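Local structure of putative transcriptional regulator, sugar-binding family (Arthrobacter aurescens, 3NZE) at residues A[51-55]-A[76-80]; A[193-197]-A[207-211]; A[217-221]-A[244-248]. The protein probably acts as a DNA-binding transcriptional regulator of the SorC family whose effector domain, the part crystallised, is thought to recognise a sugar ligand. One frame throughout, in Å; residues are numbered along the deposited sequence.

The three contacts follow one another along the chain, and all lie in the sugar-binding domain, whose core is a largely parallel sheet with helices packed around it. Interaction 1 joins two loops that each lead from a helix into a strand, 59-62 and 84-87, which pair in that sheet. Interaction 2 lies across the chain's centre from it, about 31 Å away between centres; interaction 3 is about 24 Å from it, again between centres. Interactions 2 and 3 have their centres about 14 Å apart and touch through His217, so strand 195-198, helix 217-221 and the loop before strand 250-254 form one continuous packed region.

Interaction 1: A[51-55]-A[76-80]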
loop_
_atom_site.group_PDB
_atom_site.type_symbol
_atom_site.label_atom_id
_atom_site.label_comp_id
_atom_site.label_asym_id
_atom_site.label_seq_id
_atom_site.Cartn_x
_atom_site.Cartn_y
_atom_site.Cartn_z
ATOM N N GLY A 51 9.201 -9.543 -8.042
ATOM C CA GLY A 51 10.246 -10.551 -7.936
ATOM C C GLY A 51 11.674 -10.087 -8.199
ATOM O O GLY A 51 12.552 -10.259 -7.350
ATOM N N PRO A 52 11.922 -9.521 -9.381
ATOM C CA PRO A 52 13.251 -9.023 -9.767
ATOM C C PRO A 52 13.781 -7.934 -8.824
ATOM O O PRO A 52 14.984 -7.687 -8.794
ATOM C CB PRO A 52 13.010 -8.425 -11.155
ATOM C CG PRO A 52 11.822 -9.143 -11.680
ATOM C CD PRO A 52 10.953 -9.433 -10.487
ATOM N N LEU A 53 12.898 -7.299 -8.066
ATOM C CA LEU A 53 13.301 -6.192 -7.198
ATOM C C LEU A 53 13.640 -6.667 -5.795
ATOM O O LEU A 53 14.115 -5.886 -4.971
ATOM C CB LEU A 53 12.210 -5.118 -7.140
ATOM C CG LEU A 53 11.736 -4.623 -8.511
ATOM C CD1 LEU A 53 10.693 -3.535 -8.357
ATOM C CD2 LEU A 53 12.906 -4.123 -9.341
ATOM N N VAL A 54 13.403 -7.948 -5.525
ATOM C CA VAL A 54 13.724 -8.516 -4.224
ATOM C C VAL A 54 15.107 -9.158 -4.273
ATOM O O VAL A 54 15.324 -10.107 -5.028
ATOM C CB VAL A 54 12.691 -9.573 -3.792
ATOM C CG1 VAL A 54 13.054 -10.139 -2.430
ATOM C CG2 VAL A 54 11.296 -8.970 -3.754
ATOM N N ASP A 55 16.041 -8.640 -3.480
ATOM C CA ASP A 55 17.424 -9.124 -3.523
ATOM C C ASP A 55 17.858 -9.668 -2.179
ATOM O O ASP A 55 17.111 -9.599 -1.208
ATOM C CB ASP A 55 18.378 -7.993 -3.903
ATOM C CG ASP A 55 18.141 -7.472 -5.298
ATOM O OD1 ASP A 55 18.263 -8.263 -6.259
ATOM O OD2 ASP A 55 17.844 -6.266 -5.424
ATOM N N THR A 76 6.386 -15.678 -6.696
ATOM C CA THR A 76 7.165 -16.793 -7.223
ATOM C C THR A 76 8.348 -17.045 -6.308
ATOM O O THR A 76 9.064 -16.112 -5.947
ATOM C CB THR A 76 7.702 -16.491 -8.637
ATOM O OG1 THR A 76 6.609 -16.369 -9.550
ATOM C CG2 THR A 76 8.630 -17.605 -9.109
ATOM N N ARG A 77 8.562 -18.297 -5.925
ATOM C CA ARG A 77 9.673 -18.615 -5.042
ATOM C C ARG A 77 10.983 -18.150 -5.658
ATOM O O ARG A 77 11.252 -18.396 -6.832
ATOM C CB ARG A 77 9.729 -20.113 -4.740
ATOM C CG ARG A 77 10.636 -20.463 -3.572
ATOM C CD ARG A 77 10.565 -21.947 -3.247
ATOM N NE ARG A 77 11.230 -22.272 -1.988
ATOM C CZ ARG A 77 12.519 -22.575 -1.880
ATOM N NH1 ARG A 77 13.036 -22.862 -0.692
ATOM N NH2 ARG A 77 13.293 -22.589 -2.959
ATOM N N LYS A 78 11.790 -17.471 -4.857
ATOM C CA LYS A 78 13.072 -16.956 -5.299
ATOM C C LYS A 78 13.928 -16.766 -4.064
ATOM O O LYS A 78 13.801 -15.769 -3.362
ATOM C CB LYS A 78 12.896 -15.617 -6.014
ATOM C CG LYS A 78 14.219 -14.949 -6.378
ATOM C CD LYS A 78 14.023 -13.499 -6.813
ATOM C CE LYS A 78 15.335 -12.734 -6.756
ATOM N NZ LYS A 78 15.230 -11.387 -7.369
HETATM N N MSE A 79 14.788 -17.734 -3.785
HETATM C CA MSE A 79 15.577 -17.692 -2.565
HETATM C C MSE A 79 16.592 -16.549 -2.558
HETATM O O MSE A 79 17.262 -16.273 -3.557
HETATM C CB MSE A 79 16.259 -19.036 -2.307
HETATM C CG MSE A 79 15.283 -20.160 -1.988
HETATM SE SE MSE A 79 14.205 -19.812 -0.393
HETATM C CE MSE A 79 15.653 -19.691 0.910
ATOM N N THR A 80 16.668 -15.877 -1.416
ATOM C CA THR A 80 17.666 -14.856 -1.171
ATOM C C THR A 80 18.316 -15.238 0.138
ATOM O O THR A 80 17.884 -16.191 0.792
ATOM C CB THR A 80 17.021 -13.458 -1.017
ATOM O OG1 THR A 80 16.193 -13.434 0.155
ATOM C CG2 THR A 80 16.183 -13.101 -2.249
#
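The loops 51-55 and 76-80 face each other without backbone pairing, their CA atoms 7.0 Å apart at Gly51 and Thr76 and 6.2 Å apart at Asp55 and Thr80. Lys78 bridges the gap. Its CG stands anti to the backbone N (chi1 174°) and the chain beyond is extended, which carries the ammonium group across to two main-chain carbonyls. Lys78 NZ donates to Val54 O at 2.7 Å and to Gly51 O at 2.9 Å. Gly51 O also accepts the backbone N-H of Val54, and the two donors reach it from opposite faces of its plane, so this oxygen is held twice. A long, flexible cationic chain suits the place because it can span the distance and still offer several N-H groups. Asp55 OD1, 4.5 Å from Lys78 NZ, is too far for a salt bridge but may add a favourable field. A methionine in place of Lys78 would probably leave Val54 O without this donor and Gly51 O with only the Val54 N-H of the two donors described. Beyond the lysine, Thr80 lays its methyl CG2 3.8 Å from Asp55 O, while its OG1 bonds to Tyr113 O at the end of helix 99-113. Here the lysine ties together two helix-to-strand connections of the alpha/beta fold, those entering the paired parallel strands 59-62 and 84-87.

Interaction 2: A[193-197]-A[207-211]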
loop_
_atom_site.group_PDB
_atom_site.type_symbol
_atom_site.label_atom_id
_atom_site.label_comp_id
_atom_site.label_asym_id
_atom_site.label_seq_id
_atom_site.Cartn_x
_atom_site.Cartn_y
_atom_site.Cartn_z
ATOM N N ALA A 193 -0.639 2.744 3.701
ATOM C CA ALA A 193 -0.205 2.204 4.997
ATOM C C ALA A 193 -0.901 2.872 6.192
ATOM O O ALA A 193 -0.332 2.973 7.287
ATOM C CB ALA A 193 1.327 2.309 5.124
ATOM N N THR A 194 -2.137 3.307 5.963
ATOM C CA THR A 194 -2.964 4.009 6.949
ATOM C C THR A 194 -2.523 5.450 7.236
ATOM O O THR A 194 -3.000 6.067 8.187
ATOM C CB THR A 194 -3.202 3.198 8.275
ATOM O OG1 THR A 194 -2.075 3.322 9.154
ATOM C CG2 THR A 194 -3.492 1.734 7.972
ATOM N N VAL A 195 -1.627 5.992 6.405
ATOM C CA VAL A 195 -1.278 7.409 6.482
ATOM C C VAL A 195 -1.986 8.147 5.348
ATOM O O VAL A 195 -1.765 7.857 4.173
ATOM C CB VAL A 195 0.242 7.664 6.389
ATOM C CG1 VAL A 195 0.562 9.155 6.592
ATOM C CG2 VAL A 195 1.001 6.827 7.411
ATOM N N PHE A 196 -2.846 9.084 5.713
ATOM C CA PHE A 196 -3.760 9.717 4.770
ATOM C C PHE A 196 -3.171 10.919 4.051
ATOM O O PHE A 196 -2.230 11.559 4.543
ATOM C CB PHE A 196 -5.028 10.130 5.515
ATOM C CG PHE A 196 -5.769 8.965 6.117
ATOM C CD1 PHE A 196 -6.795 8.361 5.420
ATOM C CD2 PHE A 196 -5.416 8.466 7.364
ATOM C CE1 PHE A 196 -7.474 7.267 5.956
ATOM C CE2 PHE A 196 -6.092 7.380 7.913
ATOM C CZ PHE A 196 -7.123 6.782 7.203
ATOM N N PHE A 197 -3.727 11.216 2.878
ATOM C CA PHE A 197 -3.301 12.383 2.097
ATOM C C PHE A 197 -4.481 13.035 1.379
ATOM O O PHE A 197 -5.544 12.421 1.232
ATOM C CB PHE A 197 -2.250 11.964 1.079
ATOM C CG PHE A 197 -2.620 10.730 0.312
ATOM C CD1 PHE A 197 -3.608 10.771 -0.660
ATOM C CD2 PHE A 197 -2.002 9.516 0.587
ATOM C CE1 PHE A 197 -3.960 9.632 -1.374
ATOM C CE2 PHE A 197 -2.352 8.364 -0.113
ATOM C CZ PHE A 197 -3.338 8.427 -1.100
ATOM N N THR A 207 -5.528 15.443 11.158
ATOM C CA THR A 207 -5.737 14.965 12.508
ATOM C C THR A 207 -5.595 13.442 12.635
ATOM O O THR A 207 -4.932 12.946 13.547
ATOM C CB THR A 207 -7.127 15.423 12.994
ATOM O OG1 THR A 207 -6.996 16.705 13.620
ATOM C CG2 THR A 207 -7.721 14.433 13.965
ATOM N N LEU A 208 -6.207 12.706 11.716
ATOM C CA LEU A 208 -6.171 11.240 11.774
ATOM C C LEU A 208 -4.757 10.661 11.710
ATOM O O LEU A 208 -4.499 9.586 12.251
ATOM C CB LEU A 208 -7.052 10.626 10.678
ATOM C CG LEU A 208 -8.501 10.426 11.121
ATOM C CD1 LEU A 208 -9.374 9.997 9.961
ATOM C CD2 LEU A 208 -8.568 9.406 12.255
ATOM N N ASN A 209 -3.835 11.372 11.066
ATOM C CA ASN A 209 -2.475 10.856 10.939
ATOM C C ASN A 209 -1.716 10.738 12.264
ATOM O O ASN A 209 -0.738 9.992 12.348
ATOM C CB ASN A 209 -1.668 11.620 9.883
ATOM C CG ASN A 209 -2.034 11.205 8.473
ATOM O OD1 ASN A 209 -2.635 10.154 8.272
ATOM N ND2 ASN A 209 -1.679 12.037 7.486
ATOM N N GLU A 210 -2.168 11.448 13.298
ATOM C CA GLU A 210 -1.530 11.302 14.605
ATOM C C GLU A 210 -1.897 9.985 15.272
ATOM O O GLU A 210 -1.327 9.624 16.315
ATOM C CB GLU A 210 -1.885 12.465 15.515
ATOM C CG GLU A 210 -1.392 13.792 14.988
ATOM C CD GLU A 210 -1.625 14.892 15.971
ATOM O OE1 GLU A 210 -2.595 14.782 16.748
ATOM O OE2 GLU A 210 -0.838 15.861 15.969
ATOM N N ARG A 211 -2.829 9.256 14.666
ATOM C CA ARG A 211 -3.275 7.966 15.184
ATOM C C ARG A 211 -2.816 6.796 14.307
ATOM O O ARG A 211 -3.115 5.629 14.587
ATOM C CB ARG A 211 -4.798 7.965 15.322
ATOM C CG ARG A 211 -5.294 8.855 16.462
ATOM C CD ARG A 211 -6.734 9.260 16.257
ATOM N NE ARG A 211 -7.603 8.106 16.064
ATOM C CZ ARG A 211 -8.884 8.185 15.717
ATOM N NH1 ARG A 211 -9.448 9.373 15.507
ATOM N NH2 ARG A 211 -9.595 7.078 15.564
#
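Asn209 turns its CG anti to its own carbonyl carbon (chi1 -77°), and a small chi2 then presents the flat amide to the main chain of Phe196. The amide forms a pair of hydrogen bonds with the N-H and C=O of this one residue, fastening the 3-10 segment 207-210 to the second strand of a beta hairpin, in which 188-192 and 195-198 pair antiparallel and Ala193 and Thr194, both with positive phi, fit a type I' turn. Phe196 N donates to Asn209 OD1 at 2.8 Å, nearly straight (167°) and in the carbonyl plane, on a lone pair. In return Asn209 ND2 donates to Phe196 O at 3.0 Å, and this acceptor lies in the plane of the amide. Asparagine suits the position because one short, rigid group carries an acceptor and a donor side by side, matching the N-H and C=O of a single strand residue much as a neighbouring strand would. The two bonds together hold the amide against rotation. ND2 has a further, weak bond to Ser203 O.

Val195 and the Phe196 ring flank the amide. Val195 crosses the asparagine side chain at about a right angle, its CG1 3.7 Å from Asn209 OD1. The ring of Phe196 is inclined to the amide plane by 25°, while Leu208 adds its CB 4.3 Å from Phe196 CD2. A large aromatic suits this buried site, since the same ring also meets Tyr170 and reaches Val188 on the adjoining strand. Arg211, just beyond the 3-10 turn, forms a salt bridge with Asp179 and so ties the loop to helix 177-185. At the ring's edge, in its plane, Asn209 OD1 sits 3.4 Å from Phe196 CD2.

Interaction 3: A[217-221]-A[244-248]; sequences HEQLR and AAGLA
Leu247 sets its two methyl groups against different parts of His217: CD1 lies over one face of the imidazole, and CD2 against the root of the side chain. The Leu247 CD1 methyl is 4.0 Å from the His217 ring centroid and only 13° off the normal, a CH-pi contact, and Leu247 CD2 comes within 3.7 Å of His217 CB. Leucine suits this place because its forked end can cover the ring and the adjoining CB together, with CD2 also meeting Leu220 CD1. The histidine's polar end is engaged as well, NE2 bonding to Val195 O of strand 195-198.

Arg221 reaches the residues just before Leu247, Ala245 and Gly246. Its chain bends at chi3 (-72°), setting one face of the guanidinium over His217 O while Arg221 NH1, at the edge, donates to Ala245 O at 2.8 Å. The donor uses a lone pair of the carbonyl, although the N-H points somewhat off line (148°). Ala245 CB also approaches NH1, its small size letting the guanidinium come up to the carbonyl. Gly246, whose positive phi favours glycine, closes helix 236-244 with a Schellman motif. Arg226 of strand 225-230 bonds to Gly246 O and Leu247 O, anchoring this turn into strand 250-254.

Chemically, the contact divides into an apolar part at Leu247 and a polar part at Arg221, whose cation meets a neutral carbonyl near a helix C-terminus, where the helix dipole would probably favour it.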
loop_
_atom_site.group_PDB
_atom_site.type_symbol
_atom_site.label_atom_id
_atom_site.label_comp_id
_atom_site.label_asym_id
_atom_site.label_seq_id
_atom_site.Cartn_x
_atom_site.Cartn_y
_atom_site.Cartn_z
ATOM N N HIS A 217 4.981 9.844 4.781
ATOM C CA HIS A 217 5.175 9.938 3.343
ATOM C C HIS A 217 6.592 10.414 3.020
ATOM O O HIS A 217 7.193 9.947 2.057
ATOM C CB HIS A 217 4.085 10.805 2.712
ATOM C CG HIS A 217 2.712 10.217 2.863
ATOM N ND1 HIS A 217 1.557 10.944 2.681
ATOM C CD2 HIS A 217 2.318 8.963 3.197
ATOM C CE1 HIS A 217 0.507 10.165 2.888
ATOM N NE2 HIS A 217 0.943 8.957 3.203
ATOM N N GLU A 218 7.140 11.303 3.851
ATOM C CA GLU A 218 8.527 11.728 3.690
ATOM C C GLU A 218 9.494 10.542 3.729
ATOM O O GLU A 218 10.401 10.436 2.904
ATOM C CB GLU A 218 8.925 12.782 4.735
ATOM C CG GLU A 218 10.362 13.275 4.565
ATOM C CD GLU A 218 10.807 14.229 5.662
ATOM O OE1 GLU A 218 9.998 14.531 6.568
ATOM O OE2 GLU A 218 11.975 14.676 5.620
ATOM N N GLN A 219 9.295 9.640 4.681
ATOM C CA GLN A 219 10.117 8.438 4.740
ATOM C C GLN A 219 9.950 7.559 3.501
ATOM O O GLN A 219 10.934 7.075 2.946
ATOM C CB GLN A 219 9.816 7.640 6.008
ATOM C CG GLN A 219 10.695 6.412 6.151
ATOM C CD GLN A 219 10.474 5.696 7.472
ATOM O OE1 GLN A 219 10.891 6.175 8.529
ATOM N NE2 GLN A 219 9.818 4.544 7.415
ATOM N N LEU A 220 8.709 7.347 3.062
ATOM C CA LEU A 220 8.474 6.570 1.850
ATOM C C LEU A 220 9.204 7.151 0.654
ATOM O O LEU A 220 9.787 6.422 -0.147
ATOM C CB LEU A 220 6.988 6.514 1.509
ATOM C CG LEU A 220 6.129 5.490 2.224
ATOM C CD1 LEU A 220 4.773 5.457 1.546
ATOM C CD2 LEU A 220 6.790 4.116 2.188
ATOM N N ARG A 221 9.163 8.469 0.516
ATOM C CA ARG A 221 9.758 9.085 -0.656
ATOM C C ARG A 221 11.273 8.895 -0.722
ATOM O O ARG A 221 11.872 9.131 -1.760
ATOM C CB ARG A 221 9.381 10.571 -0.748
ATOM C CG ARG A 221 7.954 10.815 -1.241
ATOM C CD ARG A 221 7.692 12.307 -1.509
ATOM N NE ARG A 221 7.584 13.084 -0.279
ATOM C CZ ARG A 221 6.442 13.361 0.346
ATOM N NH1 ARG A 221 5.284 12.936 -0.143
ATOM N NH2 ARG A 221 6.458 14.073 1.467
ATOM N N ALA A 244 0.132 12.193 -6.697
ATOM C CA ALA A 244 0.425 13.600 -6.430
ATOM C C ALA A 244 1.458 13.724 -5.318
ATOM O O ALA A 244 2.308 14.620 -5.345
ATOM C CB ALA A 244 -0.839 14.373 -6.065
ATOM N N ALA A 245 1.388 12.816 -4.350
ATOM C CA ALA A 245 2.326 12.809 -3.233
ATOM C C ALA A 245 3.679 12.200 -3.611
ATOM O O ALA A 245 4.626 12.238 -2.821
ATOM C CB ALA A 245 1.724 12.081 -2.036
ATOM N N GLY A 246 3.768 11.652 -4.819
ATOM C CA GLY A 246 5.006 11.074 -5.313
ATOM C C GLY A 246 5.404 9.810 -4.579
ATOM O O GLY A 246 6.588 9.500 -4.430
ATOM N N LEU A 247 4.408 9.074 -4.103
ATOM C CA LEU A 247 4.693 7.937 -3.252
ATOM C C LEU A 247 5.267 6.735 -4.002
ATOM O O LEU A 247 6.067 6.001 -3.443
ATOM C CB LEU A 247 3.453 7.546 -2.450
ATOM C CG LEU A 247 2.955 8.623 -1.500
ATOM C CD1 LEU A 247 1.842 8.041 -0.628
ATOM C CD2 LEU A 247 4.102 9.112 -0.628
ATOM N N ALA A 248 4.893 6.563 -5.270
ATOM C CA ALA A 248 5.255 5.357 -6.026
ATOM C C ALA A 248 6.422 5.599 -6.982
ATOM O O ALA A 248 6.602 6.709 -7.459
ATOM C CB ALA A 248 4.061 4.874 -6.811
#